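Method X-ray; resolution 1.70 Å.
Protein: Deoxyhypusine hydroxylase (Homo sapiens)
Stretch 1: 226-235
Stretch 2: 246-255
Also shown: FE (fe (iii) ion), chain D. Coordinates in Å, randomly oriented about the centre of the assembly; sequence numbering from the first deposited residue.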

# COMPACT_ATOMS: atom_id res chain seq x y z
N ALA A 226 0.73 -16.50 -9.84
CA ALA A 226 -0.09 -16.11 -8.67
C ALA A 226 -1.51 -15.71 -9.00
O ALA A 226 -2.31 -15.62 -8.09
N VAL A 227 -1.82 -15.56 -10.30
CA VAL A 227 -3.14 -15.06 -10.74
C VAL A 227 -4.32 -15.87 -10.18
O VAL A 227 -5.23 -15.29 -9.67
N PRO A 228 -4.32 -17.22 -10.34
CA PRO A 228 -5.39 -18.02 -9.87
C PRO A 228 -5.67 -17.79 -8.43
O PRO A 228 -6.81 -17.68 -8.07
N GLN A 229 -4.63 -17.74 -7.58
CA GLN A 229 -4.83 -17.53 -6.17
C GLN A 229 -5.30 -16.14 -5.86
O GLN A 229 -6.12 -15.96 -4.97
N LEU A 230 -4.79 -15.15 -6.58
CA LEU A 230 -5.26 -13.74 -6.41
C LEU A 230 -6.71 -13.57 -6.80
O LEU A 230 -7.50 -12.97 -6.06
N ALA A 231 -7.06 -14.20 -7.89
CA ALA A 231 -8.48 -14.21 -8.34
C ALA A 231 -9.42 -14.97 -7.41
O ALA A 231 -10.54 -14.51 -7.10
N ALA A 232 -8.98 -16.11 -6.90
CA ALA A 232 -9.74 -16.87 -5.86
C ALA A 232 -9.95 -16.07 -4.58
O ALA A 232 -10.98 -16.12 -3.96
N ALA A 233 -8.91 -15.41 -4.10
CA ALA A 233 -9.05 -14.52 -2.91
C ALA A 233 -10.08 -13.42 -3.19
O ALA A 233 -10.87 -13.09 -2.35
N LEU A 234 -9.93 -12.73 -4.32
CA LEU A 234 -10.89 -11.69 -4.77
C LEU A 234 -12.32 -12.23 -4.76
O LEU A 234 -13.23 -11.57 -4.24
N ALA A 235 -12.46 -13.48 -5.19
CA ALA A 235 -13.76 -14.11 -5.30
C ALA A 235 -14.35 -14.54 -3.98
O ALA A 235 -15.55 -14.76 -3.93
N GLU A 246 -6.75 -5.49 -2.15
CA GLU A 246 -5.37 -5.55 -2.50
C GLU A 246 -5.12 -6.58 -3.61
O GLU A 246 -4.31 -6.32 -4.51
N CYS A 247 -5.86 -7.67 -3.54
CA CYS A 247 -5.86 -8.75 -4.55
C CYS A 247 -6.37 -8.22 -5.90
O CYS A 247 -5.76 -8.45 -6.92
N ALA A 248 -7.40 -7.37 -5.86
CA ALA A 248 -7.92 -6.78 -7.05
C ALA A 248 -6.87 -5.83 -7.69
O ALA A 248 -6.64 -5.83 -8.93
N GLU A 249 -6.23 -5.00 -6.86
CA GLU A 249 -5.17 -4.13 -7.33
C GLU A 249 -4.06 -4.92 -7.96
O GLU A 249 -3.55 -4.51 -8.99
N ALA A 250 -3.64 -6.04 -7.31
CA ALA A 250 -2.59 -6.90 -7.89
C ALA A 250 -2.95 -7.45 -9.26
O ALA A 250 -2.15 -7.42 -10.21
N LEU A 251 -4.18 -7.86 -9.38
CA LEU A 251 -4.73 -8.36 -10.65
C LEU A 251 -4.69 -7.23 -11.70
O LEU A 251 -4.35 -7.49 -12.89
N GLY A 252 -5.06 -6.04 -11.26
CA GLY A 252 -4.92 -4.82 -12.05
C GLY A 252 -3.54 -4.52 -12.57
O GLY A 252 -3.36 -4.16 -13.76
N ALA A 253 -2.52 -4.65 -11.71
CA ALA A 253 -1.18 -4.46 -12.11
C ALA A 253 -0.72 -5.49 -13.14
O ALA A 253 -0.01 -5.12 -14.06
N ILE A 254 -1.10 -6.76 -12.96
CA ILE A 254 -0.65 -7.84 -13.84
C ILE A 254 -1.31 -7.62 -15.18
O ILE A 254 -0.66 -7.65 -16.20
N ALA A 255 -2.62 -7.38 -15.16
CA ALA A 255 -3.37 -6.89 -16.34
C ALA A 255 -3.41 -7.90 -17.53
O ALA A 255 -3.54 -7.48 -18.68

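Two helices of deoxyhypusine hydroxylase run roughly antiparallel here, their axes 142° apart in direction and 8.6 Å apart at closest approach. That spacing is close enough for leucines to interlock, and the contact is built on two of them, one from each helix, with Cys-247 as the third large contributor. No hydrogen bond crosses between the stretches; the backbone hydrogen bonds run within each stretch, and the 451 Å² buried between them is held by apolar packing.

Leu-230 points toward the second helix and adopts the m,t rotamer, which places it as a knob in a hole made by Cys-247, Ala-250, Leu-251 and Ile-254. Its CD1 lies 3.9 Å from Ala-250 CB and 3.9 Å from Ile-254 CD1, while its CD2 is 3.9 Å from Cys-247 SG. Ala-250 forms the small wall of this hole, and Ile-254, also m,t, lines it one turn farther on.

Leu-251 returns the favour with the same m,t rotamer. Its CA-to-CB bond leaves sideways, but the end of the side chain comes nearer and settles among Val-227, Leu-230, Ala-231 and Leu-234, a set spaced three and four residues apart, as one helical face requires. Leu-251 CD2 sits 3.8 Å from Leu-230 CB and 4.1 Å from Val-227 CG1; Leu-251 CD1 reaches 3.8 Å from Ala-231 CA and 3.9 Å from Leu-234 CD2. Ala-231 points away overall, yet its CB still lies 4.2 Å from Leu-251 CD1.

Cys-247, rotamer m, is used as an apolar filler where the backbones draw close: its CA is 5.4 Å from Leu-230 CA, and its CB is 3.7 Å from Leu-230 O. The sulfur, SG, then packs 3.7 Å from Ala-233 CB. Beside Cys-247, t,p Leu-234 lays CD1 3.9 Å from Ala-248 CB; at the far end of the seam Val-227, chi1 t, brings CG2 to 4.0 Å from Ile-254 CG2.

The polar chemistry is kept off this seam. Glu-246 precedes Cys-247 directly, but the end of its side chain leads away from the first helix: OE1 binds the iron, FE, at 2.1 Å, and OE2 accepts a hydrogen bond from water 1 at 2.7 Å. Water 1 and water 2 are also iron ligands, with three more atoms from elsewhere in the structure. The rule to read is that one helix can offer an apolar face to its neighbour and a metal ligand in another direction, from adjacent residues.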

# COMPACT_ATOMS: atom_id res chain seq x y z
CB ALA A 226 0.54 -14.96 -7.92
CB VAL A 227 -3.20 -14.84 -12.25
CG1 VAL A 227 -4.64 -14.65 -12.76
CG2 VAL A 227 -2.33 -13.69 -12.66
CB PRO A 228 -4.93 -19.47 -10.15
CG PRO A 228 -3.96 -19.35 -11.26
CD PRO A 228 -3.35 -17.99 -11.15
CB GLN A 229 -3.54 -17.92 -5.44
CG GLN A 229 -3.39 -19.46 -5.39
CD GLN A 229 -4.19 -20.04 -4.23
OE1 GLN A 229 -4.04 -19.63 -3.09
NE2 GLN A 229 -5.05 -21.01 -4.54
CB LEU A 230 -4.44 -12.81 -7.23
CG LEU A 230 -3.00 -12.53 -6.72
CD1 LEU A 230 -2.19 -11.81 -7.79
CD2 LEU A 230 -3.02 -11.72 -5.45
CB ALA A 231 -8.59 -14.73 -9.73
CB ALA A 232 -9.02 -18.13 -5.52
CB ALA A 233 -7.70 -13.96 -2.44
CB LEU A 234 -10.47 -11.08 -6.11
CG LEU A 234 -11.49 -10.05 -6.66
CD1 LEU A 234 -11.76 -8.83 -5.78
CD2 LEU A 234 -11.03 -9.59 -7.99
CB ALA A 235 -13.73 -15.24 -6.32
CB GLU A 246 -4.54 -5.85 -1.22
CG GLU A 246 -3.19 -5.19 -1.21
CD GLU A 246 -3.27 -3.69 -1.25
OE1 GLU A 246 -3.88 -3.08 -0.38
OE2 GLU A 246 -2.71 -3.14 -2.21
CB CYS A 247 -6.61 -9.96 -4.06
SG CYS A 247 -5.69 -10.85 -2.79
CB ALA A 248 -9.18 -6.02 -6.73
CB GLU A 249 -4.58 -3.29 -6.20
CG GLU A 249 -5.30 -2.01 -5.87
CD GLU A 249 -4.34 -0.86 -5.44
OE1 GLU A 249 -3.09 -0.88 -5.56
OE2 GLU A 249 -4.89 0.12 -4.95
CB ALA A 250 -2.24 -8.01 -6.90
CB LEU A 251 -6.17 -8.90 -10.49
CG LEU A 251 -6.19 -10.23 -9.75
CD1 LEU A 251 -7.58 -10.68 -9.32
CD2 LEU A 251 -5.50 -11.29 -10.57
CB ALA A 253 -0.32 -4.55 -10.90
CB ILE A 254 -0.90 -9.21 -13.20
CG1 ILE A 254 -0.07 -9.30 -11.92
CG2 ILE A 254 -0.57 -10.38 -14.13
CD1 ILE A 254 -0.47 -10.39 -10.95
CB ALA A 255 -2.85 -5.55 -16.76
FE FE D . -4.57 -1.14 0.01
O HOH W 1 -3.50 -0.58 -1.78
O HOH W 2 -2.43 -0.93 1.03